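Local coordinates for two-domain protein containing predicted PHP-like metal-dependent phosphoesterase (Bacteroides vulgatus ATCC 8482, PDB 3E38) that binds three zinc ions in a PHP-like domain and is probably a metal-dependent phosphoesterase, perhaps acting as a 5'-3' exonuclease on DNA or RNA, at residues Q129-M133 with R227-D231; G85-I89 with R221-I226; L183-M189 with L243-E247; K256-E261 with L272-T278; L292-F296 with G319-F324. All blocks are in the same frame, centred on the assembly; numbering follows the deposited sequence.

How the contacts relate
Contacts 1, 2 and 3 tie distant parts of the chain together in the zinc-binding PHP-like domain. Contacts 4 and 5 hold together the separate Ig-like domain that follows it. Contacts 1 and 2 share helix 223-231, and their centres are about 12 Å apart. Contact 3 touches contact 1 through Thr188, whose OG1 probably hydrogen-bonds to Leu230 O. The segments of these three contacts alternate along the chain, and all three reach the same mixed sheet. Helix 247-257 leads from contact 3 to contact 4. Contacts 4 and 5 come later, one after the other, with centres about 17 Å apart. Contact 5 is about 43 Å from contacts 1 and 2, centre to centre.

Contact 1 (Q129-M133 with R227-D231); sequences QGAFM and REALD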
# COMPACT_ATOMS: atom_id res chain seq x y z
N GLN B 129 -28.23 -28.18 -23.65
CA GLN B 129 -26.79 -28.20 -23.91
C GLN B 129 -26.08 -28.86 -22.73
O GLN B 129 -24.88 -28.96 -22.70
CB GLN B 129 -26.24 -26.79 -24.12
CG GLN B 129 -26.85 -26.10 -25.30
CD GLN B 129 -26.23 -24.77 -25.58
OE1 GLN B 129 -25.07 -24.54 -25.26
NE2 GLN B 129 -27.01 -23.88 -26.21
N GLY B 130 -26.87 -29.32 -21.78
CA GLY B 130 -26.32 -29.93 -20.57
C GLY B 130 -25.49 -28.98 -19.70
O GLY B 130 -24.57 -29.39 -18.99
N ALA B 131 -25.79 -27.69 -19.81
CA ALA B 131 -25.13 -26.62 -19.03
C ALA B 131 -25.16 -26.83 -17.52
O ALA B 131 -26.13 -27.38 -16.98
CB ALA B 131 -25.80 -25.27 -19.32
N PHE B 132 -24.12 -26.33 -16.85
CA PHE B 132 -24.11 -26.29 -15.38
C PHE B 132 -24.75 -24.95 -15.03
O PHE B 132 -24.33 -23.89 -15.51
CB PHE B 132 -22.73 -26.46 -14.78
CG PHE B 132 -22.71 -26.41 -13.27
CD1 PHE B 132 -22.58 -25.17 -12.60
CD2 PHE B 132 -22.80 -27.59 -12.51
CE1 PHE B 132 -22.55 -25.10 -11.21
CE2 PHE B 132 -22.77 -27.53 -11.10
CZ PHE B 132 -22.63 -26.27 -10.45
N MSE B 133 -25.83 -25.03 -14.28
CA MSE B 133 -26.67 -23.86 -13.99
C MSE B 133 -26.75 -23.48 -12.54
O MSE B 133 -27.03 -24.32 -11.68
CB MSE B 133 -28.10 -24.12 -14.51
CG MSE B 133 -28.17 -23.99 -16.06
SE MSE B 133 -29.74 -24.80 -16.84
CE MSE B 133 -29.25 -26.67 -16.71
N ARG B 227 -15.71 -29.23 -14.29
CA ARG B 227 -17.09 -29.60 -14.43
C ARG B 227 -17.42 -30.72 -13.47
O ARG B 227 -18.48 -30.67 -12.82
CB ARG B 227 -17.43 -30.01 -15.88
CG ARG B 227 -18.89 -30.49 -16.04
CD ARG B 227 -19.83 -29.47 -15.51
NE ARG B 227 -21.24 -29.84 -15.53
CZ ARG B 227 -22.05 -29.68 -16.57
NH1 ARG B 227 -21.63 -29.20 -17.75
NH2 ARG B 227 -23.30 -30.01 -16.44
N GLU B 228 -16.51 -31.69 -13.34
CA GLU B 228 -16.73 -32.87 -12.46
C GLU B 228 -16.75 -32.45 -10.97
O GLU B 228 -17.57 -32.91 -10.14
CB GLU B 228 -15.72 -34.00 -12.73
CG GLU B 228 -15.91 -35.25 -11.85
CD GLU B 228 -15.25 -35.15 -10.49
OE1 GLU B 228 -14.36 -34.26 -10.30
OE2 GLU B 228 -15.59 -35.98 -9.62
N ALA B 229 -15.89 -31.50 -10.66
CA ALA B 229 -15.85 -30.92 -9.31
C ALA B 229 -17.19 -30.25 -8.99
O ALA B 229 -17.80 -30.48 -7.93
CB ALA B 229 -14.73 -29.89 -9.19
N LEU B 230 -17.65 -29.45 -9.94
CA LEU B 230 -18.89 -28.69 -9.76
C LEU B 230 -20.06 -29.62 -9.66
O LEU B 230 -21.00 -29.36 -8.93
CB LEU B 230 -19.17 -27.69 -10.88
CG LEU B 230 -18.17 -26.55 -11.10
CD1 LEU B 230 -18.51 -25.74 -12.37
CD2 LEU B 230 -18.14 -25.65 -9.88
N ASP B 231 -19.99 -30.72 -10.39
CA ASP B 231 -21.12 -31.65 -10.44
C ASP B 231 -21.27 -32.33 -9.12
O ASP B 231 -22.36 -32.79 -8.72
CB ASP B 231 -20.96 -32.73 -11.51
CG ASP B 231 -21.19 -32.20 -12.91
OD1 ASP B 231 -21.80 -31.12 -13.04
OD2 ASP B 231 -20.80 -32.89 -13.87
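Arg227 holds the backbone of Gly130 end-on. NH2 donates to Gly130 O at 2.9 Å, and NH1 reaches the same oxygen at 3.2 Å by a more bent bond. That oxygen lies in the guanidinium plane. Within the helix, Arg227 NE forms a salt bridge to Asp231 OD1 at 2.9 Å, on the syn side of the carboxylate. Asp231 thus helps to fix the rotation of the guanidinium. A leucine in place of Arg227 would probably leave Gly130 O without these two donors and Asp231 without its charged mate.

The apolar part centres on Phe132. Phe132 CB sits 3.7 Å above the centre of the Arg227 guanidinium. With CG anti to the backbone N (chi1 180°), the ring reaches over to the helix. Leu230 CB packs on one face as a CH-pi contact, 3.9 Å from the ring centroid and toward the rim. Asp231 OD1 comes to the ring edge, 3.7 Å from Phe132 CD2.

Gly130 closes helix 119-128 with a Schellman motif, and Phe132 starts strand 132-135. The contact thus packs helix 223-231 against a helix-to-strand turn of the PHP-like domain, with the side chain of Phe132 about 11 Å from that of the zinc ligand His24.

Contact 2 (G85-I89 with R221-I226); sequences GILLI and RSLQGI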
# COMPACT_ATOMS: atom_id res chain seq x y z
N GLY B 85 -2.69 -19.40 -20.34
CA GLY B 85 -3.01 -20.62 -19.63
C GLY B 85 -4.23 -20.56 -18.75
O GLY B 85 -4.35 -21.32 -17.80
N ILE B 86 -5.14 -19.65 -19.07
CA ILE B 86 -6.45 -19.55 -18.38
C ILE B 86 -7.48 -20.38 -19.12
O ILE B 86 -7.56 -20.34 -20.36
CB ILE B 86 -6.97 -18.08 -18.27
CG1 ILE B 86 -5.90 -17.16 -17.67
CG2 ILE B 86 -8.32 -17.98 -17.49
CD1 ILE B 86 -5.25 -17.65 -16.38
N LEU B 87 -8.21 -21.18 -18.35
CA LEU B 87 -9.30 -22.03 -18.83
C LEU B 87 -10.54 -21.18 -19.00
O LEU B 87 -10.95 -20.50 -18.06
CB LEU B 87 -9.62 -23.20 -17.85
CG LEU B 87 -8.52 -24.25 -17.57
CD1 LEU B 87 -8.95 -25.22 -16.46
CD2 LEU B 87 -8.09 -25.03 -18.81
N LEU B 88 -11.14 -21.28 -20.18
CA LEU B 88 -12.28 -20.44 -20.56
C LEU B 88 -13.55 -21.25 -20.77
O LEU B 88 -13.71 -21.96 -21.75
CB LEU B 88 -11.89 -19.63 -21.80
CG LEU B 88 -12.71 -18.49 -22.41
CD1 LEU B 88 -12.81 -17.28 -21.52
CD2 LEU B 88 -12.06 -18.11 -23.72
N ILE B 89 -14.45 -21.10 -19.83
CA ILE B 89 -15.75 -21.76 -19.80
C ILE B 89 -16.74 -20.77 -20.44
O ILE B 89 -16.94 -19.64 -19.98
CB ILE B 89 -16.14 -22.09 -18.34
CG1 ILE B 89 -15.04 -22.93 -17.70
CG2 ILE B 89 -17.57 -22.75 -18.18
CD1 ILE B 89 -15.12 -22.92 -16.15
N ARG B 221 -6.64 -30.24 -13.92
CA ARG B 221 -6.79 -28.86 -14.35
C ARG B 221 -7.19 -28.81 -15.81
O ARG B 221 -6.36 -28.56 -16.72
CB ARG B 221 -5.50 -28.08 -14.17
CG ARG B 221 -5.66 -26.57 -14.29
CD ARG B 221 -4.30 -25.95 -14.22
NE ARG B 221 -4.33 -24.51 -14.06
CZ ARG B 221 -4.42 -23.65 -15.06
NH1 ARG B 221 -4.53 -24.10 -16.31
NH2 ARG B 221 -4.41 -22.34 -14.80
N SER B 222 -8.48 -29.04 -16.01
CA SER B 222 -9.08 -29.02 -17.36
C SER B 222 -10.49 -28.62 -17.20
O SER B 222 -11.00 -28.61 -16.08
CB SER B 222 -9.09 -30.42 -17.96
OG SER B 222 -10.03 -31.27 -17.24
N LEU B 223 -11.13 -28.38 -18.34
CA LEU B 223 -12.56 -28.02 -18.39
C LEU B 223 -13.42 -29.12 -17.79
O LEU B 223 -14.38 -28.87 -17.05
CB LEU B 223 -13.02 -27.73 -19.82
CG LEU B 223 -12.41 -26.40 -20.36
CD1 LEU B 223 -12.63 -26.20 -21.86
CD2 LEU B 223 -12.91 -25.21 -19.56
N GLN B 224 -13.02 -30.35 -18.06
CA GLN B 224 -13.79 -31.53 -17.59
C GLN B 224 -13.55 -31.69 -16.10
O GLN B 224 -14.45 -32.07 -15.31
CB GLN B 224 -13.42 -32.81 -18.39
N GLY B 225 -12.32 -31.38 -15.69
CA GLY B 225 -11.96 -31.49 -14.27
C GLY B 225 -12.83 -30.58 -13.43
O GLY B 225 -13.43 -30.96 -12.39
N ILE B 226 -12.95 -29.37 -13.93
CA ILE B 226 -13.76 -28.37 -13.23
C ILE B 226 -15.22 -28.79 -13.16
O ILE B 226 -15.88 -28.70 -12.15
CB ILE B 226 -13.69 -27.04 -13.92
CG1 ILE B 226 -12.26 -26.46 -13.78
CG2 ILE B 226 -14.71 -26.06 -13.34
CD1 ILE B 226 -12.14 -25.16 -14.40
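The guanidinium of Arg221 is the flat group here, and its edge meets Gly85 O. NH1 and NH2 both donate to this oxygen, each at 3.2 Å, from opposite faces of the carbonyl plane. The oxygen lies close to the guanidinium plane, so the grip is end-on and nearly symmetric. Leu87 CG approaches the same group obliquely, 4.2 Å from Arg221 NH1. Arg221 gets there stretched out from CG to NE, with CG anti to the backbone N (chi1 -167°). NH2 also forms a salt bridge to Asp49, which probably helps to place the group and offset its charge.

Beyond this polar end the contact is aliphatic. Leu87 pushes CD1 toward the start of the helix, where it meets Ile226 CD1 at 3.8 Å and Ser222 C at the same distance. Leu223 turns CD2 to Ile89 CG1, 3.6 Å away, and the two side chains run past one another in opposite senses. Ile226 CD1 also reaches Ile89 CD1, so it touches both Leu87 and Ile89.

Two helix ends frame the contact. Gly85 is the C-prime residue of a Schellman motif that ends helix 72-83. Ser222 is the N-cap of helix 223-231. Its OG accepts from Gly225 N at 2.8 Å and is also hydrogen-bonded to Glu220. The arrangement is helix-on-sheet packing in the PHP-like domain, with the helix start lying against strand 87-95.

Contact 3 (L183-M189 with L243-E247); sequences LDKNLTM and LIGRE
Arg246 reaches across to the backbone of Leu187, and this is the tight part of the contact. NH2 donates to Leu187 O at 2.6 Å in a nearly straight bond of 174°. The oxygen lies in the guanidinium plane, while the nitrogen is tilted 21° from the carbonyl plane. The side chain is extended from CG to NE, which carries the charged end into the turn between helix 176-185 and strand 188-192. Met189, a selenomethionine, lays its CE over the centre of one guanidinium face. Leu183 CD2 packs alongside the aliphatic stem, 3.9 Å from Arg246 CG. The same stem thus has apolar neighbours from both the helix and the strand. Met189 SE is buried as well, 3.8 Å from Gly245 CA and 4.0 Å from Ile244 CG2, and the Met189 side chain crosses Ile244 at about a right angle.

The junction is a helix-turn-strand passage of the PHP-like domain. Asn186, with positive phi, is the first residue to leave the helix. Facing it, strand 242-244 runs out into Gly245 and Arg246, and Arg246 is the N-cap of helix 247-257. A methionine in place of Arg246 would probably leave Leu187 O without its straight donor and remove the bridge from this N-cap to the turn.

The solvent side is looser. Water 1 accepts from Met189 N at 2.9 Å and, weakly, from Arg246 NH1. Asn186 is exposed. Its OD1 comes no closer than 4.2 Å to Arg246 NH2, with the amide turned almost perpendicular to the guanidinium.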
# COMPACT_ATOMS: atom_id res chain seq x y z
N LEU B 183 -27.23 -26.61 1.39
CA LEU B 183 -27.07 -27.71 2.35
C LEU B 183 -28.31 -28.60 2.28
O LEU B 183 -28.20 -29.82 2.16
CB LEU B 183 -26.80 -27.25 3.80
CG LEU B 183 -25.52 -26.47 4.10
CD1 LEU B 183 -25.49 -26.13 5.59
CD2 LEU B 183 -24.22 -27.20 3.66
N ASP B 184 -29.48 -27.99 2.26
CA ASP B 184 -30.74 -28.77 2.26
C ASP B 184 -31.04 -29.42 0.92
O ASP B 184 -31.57 -30.52 0.86
CB ASP B 184 -31.93 -27.89 2.62
CG ASP B 184 -31.83 -27.32 4.03
OD1 ASP B 184 -31.14 -27.93 4.87
OD2 ASP B 184 -32.44 -26.25 4.27
N LYS B 185 -30.64 -28.76 -0.15
CA LYS B 185 -30.99 -29.20 -1.51
C LYS B 185 -29.83 -29.88 -2.25
O LYS B 185 -29.93 -30.22 -3.42
CB LYS B 185 -31.57 -27.99 -2.26
CG LYS B 185 -33.04 -27.79 -1.86
CD LYS B 185 -33.60 -26.36 -1.92
CE LYS B 185 -35.12 -26.41 -1.44
NZ LYS B 185 -35.72 -25.15 -0.84
N ASN B 186 -28.73 -30.03 -1.54
CA ASN B 186 -27.52 -30.68 -2.07
C ASN B 186 -26.92 -30.02 -3.31
O ASN B 186 -26.62 -30.68 -4.30
CB ASN B 186 -27.84 -32.15 -2.40
CG ASN B 186 -26.58 -32.98 -2.55
OD1 ASN B 186 -25.52 -32.62 -2.04
ND2 ASN B 186 -26.69 -34.10 -3.24
N LEU B 187 -26.75 -28.71 -3.24
CA LEU B 187 -26.25 -27.96 -4.36
C LEU B 187 -24.83 -27.49 -4.13
O LEU B 187 -24.30 -27.48 -3.01
CB LEU B 187 -27.14 -26.75 -4.65
CG LEU B 187 -28.63 -27.04 -4.85
CD1 LEU B 187 -29.50 -25.86 -4.58
CD2 LEU B 187 -28.87 -27.53 -6.26
N THR B 188 -24.25 -27.05 -5.24
CA THR B 188 -22.87 -26.53 -5.27
C THR B 188 -22.84 -25.08 -4.85
O THR B 188 -23.52 -24.27 -5.45
CB THR B 188 -22.28 -26.70 -6.65
OG1 THR B 188 -22.31 -28.10 -6.94
CG2 THR B 188 -20.84 -26.15 -6.74
N MSE B 189 -22.07 -24.77 -3.79
CA MSE B 189 -21.91 -23.39 -3.32
C MSE B 189 -20.90 -22.71 -4.21
O MSE B 189 -19.81 -23.23 -4.43
CB MSE B 189 -21.44 -23.33 -1.87
CG MSE B 189 -22.40 -24.02 -0.92
SE MSE B 189 -21.79 -23.77 0.85
CE MSE B 189 -22.84 -25.27 1.68
N LEU B 243 -14.35 -18.21 4.05
CA LEU B 243 -14.27 -19.33 3.15
C LEU B 243 -15.49 -20.13 3.52
O LEU B 243 -15.69 -20.50 4.67
CB LEU B 243 -12.98 -20.13 3.27
CG LEU B 243 -12.78 -21.21 2.20
CD1 LEU B 243 -12.45 -20.55 0.85
CD2 LEU B 243 -11.68 -22.16 2.59
N ILE B 244 -16.35 -20.33 2.53
CA ILE B 244 -17.64 -20.95 2.74
C ILE B 244 -17.77 -22.29 2.03
O ILE B 244 -17.53 -22.41 0.83
CB ILE B 244 -18.73 -20.00 2.24
CG1 ILE B 244 -18.49 -18.61 2.85
CG2 ILE B 244 -20.14 -20.57 2.53
CD1 ILE B 244 -18.83 -17.43 1.98
N GLY B 245 -18.15 -23.30 2.79
CA GLY B 245 -18.32 -24.64 2.23
C GLY B 245 -18.74 -25.73 3.20
O GLY B 245 -18.93 -25.51 4.38
N ARG B 246 -18.88 -26.94 2.68
CA ARG B 246 -19.24 -28.07 3.53
C ARG B 246 -18.06 -28.46 4.40
O ARG B 246 -16.89 -28.47 4.02
CB ARG B 246 -19.78 -29.25 2.73
CG ARG B 246 -21.16 -29.00 2.17
CD ARG B 246 -21.80 -30.25 1.57
NE ARG B 246 -23.05 -29.89 0.89
CZ ARG B 246 -23.10 -29.14 -0.21
NH1 ARG B 246 -21.99 -28.64 -0.75
NH2 ARG B 246 -24.26 -28.84 -0.74
N GLU B 247 -18.43 -28.74 5.63
CA GLU B 247 -17.50 -29.13 6.67
C GLU B 247 -16.56 -30.25 6.25
O GLU B 247 -15.40 -30.29 6.63
CB GLU B 247 -18.27 -29.60 7.89
CG GLU B 247 -17.35 -30.17 8.90
CD GLU B 247 -18.07 -30.75 10.06
OE1 GLU B 247 -19.31 -30.88 9.99
OE2 GLU B 247 -17.39 -31.08 11.04
O HOH W 1 -20.49 -26.92 -2.58

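Contact 4 (K256-E261 with L272-T278); sequences KCVKIE and LSITNVT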
# COMPACT_ATOMS: atom_id res chain seq x y z
N LYS B 256 -4.78 -28.54 6.24
CA LYS B 256 -3.69 -28.30 5.29
C LYS B 256 -3.19 -26.85 5.37
O LYS B 256 -2.11 -26.53 4.86
CB LYS B 256 -4.19 -28.52 3.87
CG LYS B 256 -4.66 -29.90 3.58
CD LYS B 256 -3.51 -30.79 3.34
CE LYS B 256 -3.98 -32.02 2.59
NZ LYS B 256 -2.82 -32.89 2.35
N CYS B 257 -3.97 -26.01 6.03
CA CYS B 257 -3.68 -24.56 6.11
C CYS B 257 -2.71 -24.20 7.21
O CYS B 257 -2.07 -23.16 7.19
CB CYS B 257 -4.96 -23.75 6.33
SG CYS B 257 -6.03 -23.62 4.89
N VAL B 258 -2.64 -25.10 8.18
CA VAL B 258 -1.78 -24.89 9.35
C VAL B 258 -0.85 -26.06 9.54
O VAL B 258 -1.15 -27.20 9.20
CB VAL B 258 -2.59 -24.62 10.66
CG1 VAL B 258 -3.32 -23.30 10.57
CG2 VAL B 258 -3.55 -25.78 10.97
N LYS B 259 0.33 -25.73 10.03
CA LYS B 259 1.32 -26.72 10.40
C LYS B 259 1.51 -26.59 11.88
O LYS B 259 2.09 -25.65 12.36
CB LYS B 259 2.62 -26.51 9.64
CG LYS B 259 3.73 -27.48 10.04
CD LYS B 259 4.92 -27.41 9.07
CE LYS B 259 5.54 -26.01 8.99
NZ LYS B 259 6.72 -25.92 8.07
N ILE B 260 0.95 -27.54 12.61
CA ILE B 260 1.03 -27.59 14.06
C ILE B 260 2.12 -28.54 14.48
O ILE B 260 2.15 -29.69 14.07
CB ILE B 260 -0.29 -28.12 14.67
CG1 ILE B 260 -1.46 -27.25 14.22
CG2 ILE B 260 -0.18 -28.20 16.20
CD1 ILE B 260 -2.80 -27.95 14.33
N GLU B 261 3.01 -28.05 15.32
CA GLU B 261 4.07 -28.89 15.88
C GLU B 261 4.27 -28.63 17.37
O GLU B 261 4.27 -27.50 17.83
CB GLU B 261 5.40 -28.63 15.18
CG GLU B 261 5.43 -28.80 13.68
CD GLU B 261 6.78 -28.37 13.11
OE1 GLU B 261 7.71 -28.15 13.91
OE2 GLU B 261 6.93 -28.24 11.87
N LEU B 272 3.22 -25.34 21.54
CA LEU B 272 3.06 -25.61 20.11
C LEU B 272 3.61 -24.49 19.25
O LEU B 272 3.83 -23.37 19.69
CB LEU B 272 1.57 -25.79 19.75
CG LEU B 272 0.75 -26.89 20.44
CD1 LEU B 272 -0.73 -26.78 20.06
CD2 LEU B 272 1.31 -28.26 20.08
N SER B 273 3.87 -24.81 18.00
CA SER B 273 4.18 -23.77 17.02
C SER B 273 3.23 -24.01 15.88
O SER B 273 3.34 -25.03 15.19
CB SER B 273 5.63 -23.78 16.52
OG SER B 273 5.84 -24.82 15.57
N ILE B 274 2.29 -23.08 15.69
CA ILE B 274 1.32 -23.17 14.60
C ILE B 274 1.61 -22.14 13.51
O ILE B 274 1.72 -20.96 13.75
CB ILE B 274 -0.08 -22.95 15.13
CG1 ILE B 274 -0.29 -23.88 16.32
CG2 ILE B 274 -1.10 -23.20 14.04
CD1 ILE B 274 -1.62 -23.74 16.95
N THR B 275 1.77 -22.62 12.30
CA THR B 275 2.05 -21.76 11.18
C THR B 275 0.99 -21.84 10.12
O THR B 275 0.59 -22.93 9.71
CB THR B 275 3.37 -22.14 10.52
OG1 THR B 275 4.39 -22.19 11.52
CG2 THR B 275 3.77 -21.16 9.42
N ASN B 276 0.54 -20.65 9.74
CA ASN B 276 -0.39 -20.42 8.66
C ASN B 276 0.47 -20.39 7.42
O ASN B 276 1.31 -19.47 7.22
CB ASN B 276 -1.15 -19.10 8.85
CG ASN B 276 -2.33 -18.93 7.90
OD1 ASN B 276 -2.51 -19.69 6.97
ND2 ASN B 276 -3.13 -17.88 8.14
N VAL B 277 0.30 -21.40 6.59
CA VAL B 277 1.12 -21.56 5.39
C VAL B 277 0.35 -21.06 4.16
O VAL B 277 0.70 -21.34 3.01
CB VAL B 277 1.59 -23.06 5.24
CG1 VAL B 277 2.39 -23.51 6.47
CG2 VAL B 277 0.42 -23.97 5.04
N THR B 278 -0.71 -20.30 4.42
CA THR B 278 -1.57 -19.78 3.34
C THR B 278 -1.62 -18.27 3.27
O THR B 278 -0.96 -17.56 4.01
CB THR B 278 -3.01 -20.28 3.46
OG1 THR B 278 -3.69 -19.59 4.51
CG2 THR B 278 -3.04 -21.79 3.78
O HOH W 2 4.24 -24.32 12.80
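Lys256 begins the contact with its carbonyl: Val277 CG2 approaches Lys256 O at 3.6 Å. Lys256 NZ forms a salt bridge to Asp14. Cys257 O accepts from Val277 N at 3.0 Å, and Cys257 SG rests 3.7 Å from Thr278 CG2. The far side of this turn is held by Asn276, whose OD1 accepts from Thr278 OG1 and, from above the carbonyl plane, Thr278 N. The latter bond makes an Asx turn. Asn276 ND2 is tied to Leu280 O and Leu301 O.

From Val258 on, the two segments form the antiparallel hairpin of strands 258-265 and 269-276, at one edge of a sheet in the Ig-like domain. Ile274 CG2, anti to the backbone N, is the branch placed between Val258 CB, 4.0 Å away, and Ile260 CG1. Lys259 pairs with Thr275 through two backbone bonds, and its O also accepts from water 2 at 2.6 Å. That water lies 2.5 Å from Thr275 OG1 and bonds to Ser273 OG.

Ile260 returns to the face of Val258. It lies beside Ile274, both pointing the same way, and its CG2 meets Leu272 CD1 at 4.1 Å. Ile341 packs on this apolar face. Glu261 ends the segment with two backbone bonds to Ser273.

Contact 5 (L292-F296 with G319-F324); sequences LLVYF and GGDVNF
Val322 is the main bump. Its CG1 sits over the centre of the Tyr295 ring, 3.8 Å from the centroid and only 10° off the normal, a clear CH-pi contact. Val322 CG2 turns to Leu293 CD2, 4.1 Å away. One valine therefore fills the hollow between the leucine and the tyrosine.

Leu293 is the bump from the other segment. Its CD2 presses into the backbone around Gly320 and Asp321, 3.6 Å from Gly320 C and 3.4 Å from Asp321 O. Gly320 leaves the room for this methyl, since a CB there would clash with it. The backbone angles of Gly320 also call for glycine.

Tyr295 has CG between the backbone N and the carbonyl carbon (chi1 59°), and the ring reaches across to strand 321-326. Its hydroxyl, Tyr295 OH, donates to Asn323 O at 2.7 Å, in the carbonyl plane and on a lone pair. The oxygen lies at the ring edge.

The far end is aromatic. Phe296 puts CZ 3.9 Å from Phe324 CD2, with the ring planes at 51° and the pair oblique. Tyr295 CD2 lies over the centre of one face of the Phe296 ring.

Strands 293-294 and 321-326 belong to two different sheets of the Ig-like domain, and the contact packs one against the other. Phe296 also touches Asp141 of the second subunit. The chemistry is mostly apolar, with the Tyr295 hydroxyl bond to Asn323 O giving it direction and helping to set where the ring ends.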
# COMPACT_ATOMS: atom_id res chain seq x y z
N LEU B 292 -9.44 -26.77 32.91
CA LEU B 292 -8.09 -27.03 33.46
C LEU B 292 -7.09 -27.01 32.34
O LEU B 292 -5.89 -27.10 32.53
CB LEU B 292 -8.03 -28.38 34.16
CG LEU B 292 -8.97 -28.52 35.35
CD1 LEU B 292 -9.09 -29.99 35.78
CD2 LEU B 292 -8.50 -27.60 36.46
N LEU B 293 -7.63 -26.89 31.14
CA LEU B 293 -6.83 -26.86 29.94
C LEU B 293 -6.78 -25.39 29.47
O LEU B 293 -7.68 -24.88 28.78
CB LEU B 293 -7.41 -27.82 28.91
CG LEU B 293 -6.53 -28.11 27.70
CD1 LEU B 293 -5.16 -28.59 28.11
CD2 LEU B 293 -7.24 -29.12 26.83
N VAL B 294 -5.70 -24.73 29.87
CA VAL B 294 -5.57 -23.28 29.69
C VAL B 294 -4.97 -22.83 28.36
O VAL B 294 -3.80 -23.06 28.06
CB VAL B 294 -4.75 -22.65 30.86
CG1 VAL B 294 -4.75 -21.12 30.77
CG2 VAL B 294 -5.29 -23.13 32.22
N TYR B 295 -5.80 -22.18 27.55
CA TYR B 295 -5.33 -21.59 26.30
C TYR B 295 -6.08 -20.29 25.86
O TYR B 295 -7.01 -19.79 26.51
CB TYR B 295 -5.33 -22.64 25.18
CG TYR B 295 -6.68 -23.25 24.90
CD1 TYR B 295 -7.20 -24.27 25.71
CD2 TYR B 295 -7.44 -22.83 23.82
CE1 TYR B 295 -8.41 -24.85 25.44
CE2 TYR B 295 -8.66 -23.39 23.55
CZ TYR B 295 -9.15 -24.41 24.36
OH TYR B 295 -10.40 -24.98 24.11
N PHE B 296 -5.65 -19.77 24.71
CA PHE B 296 -6.22 -18.54 24.16
C PHE B 296 -7.74 -18.54 24.10
O PHE B 296 -8.38 -19.60 24.02
CB PHE B 296 -5.69 -18.28 22.74
CG PHE B 296 -6.09 -19.34 21.75
CD1 PHE B 296 -7.36 -19.32 21.18
CD2 PHE B 296 -5.23 -20.35 21.41
CE1 PHE B 296 -7.76 -20.31 20.27
CE2 PHE B 296 -5.63 -21.34 20.51
CZ PHE B 296 -6.91 -21.32 19.95
N GLY B 319 -3.18 -33.65 29.68
CA GLY B 319 -3.60 -33.34 28.31
C GLY B 319 -5.08 -33.10 28.13
O GLY B 319 -5.83 -32.92 29.10
N GLY B 320 -5.48 -33.12 26.88
CA GLY B 320 -6.87 -32.87 26.52
C GLY B 320 -7.06 -32.27 25.16
O GLY B 320 -6.14 -32.19 24.35
N ASP B 321 -8.29 -31.84 24.94
CA ASP B 321 -8.72 -31.28 23.67
C ASP B 321 -8.76 -29.78 23.68
O ASP B 321 -9.59 -29.17 24.34
CB ASP B 321 -10.13 -31.75 23.31
CG ASP B 321 -10.20 -33.22 23.02
OD1 ASP B 321 -9.15 -33.84 22.70
OD2 ASP B 321 -11.32 -33.74 23.08
N VAL B 322 -7.87 -29.24 22.86
CA VAL B 322 -7.78 -27.81 22.64
C VAL B 322 -8.79 -27.54 21.55
O VAL B 322 -8.54 -27.77 20.38
CB VAL B 322 -6.35 -27.39 22.28
CG1 VAL B 322 -6.28 -25.91 21.96
CG2 VAL B 322 -5.42 -27.75 23.46
N ASN B 323 -9.96 -27.10 22.01
CA ASN B 323 -11.14 -26.84 21.17
C ASN B 323 -11.39 -25.41 20.79
O ASN B 323 -11.33 -24.48 21.62
CB ASN B 323 -12.39 -27.32 21.90
CG ASN B 323 -12.36 -28.79 22.15
OD1 ASN B 323 -11.80 -29.57 21.36
ND2 ASN B 323 -12.96 -29.20 23.25
N PHE B 324 -11.71 -25.24 19.52
CA PHE B 324 -12.00 -23.93 18.97
C PHE B 324 -12.75 -23.96 17.67
O PHE B 324 -12.73 -24.93 16.89
CB PHE B 324 -10.70 -23.13 18.80
CG PHE B 324 -9.65 -23.82 17.98
CD1 PHE B 324 -9.69 -23.77 16.59
CD2 PHE B 324 -8.62 -24.53 18.58
CE1 PHE B 324 -8.71 -24.39 15.83
CE2 PHE B 324 -7.64 -25.16 17.81
CZ PHE B 324 -7.69 -25.08 16.43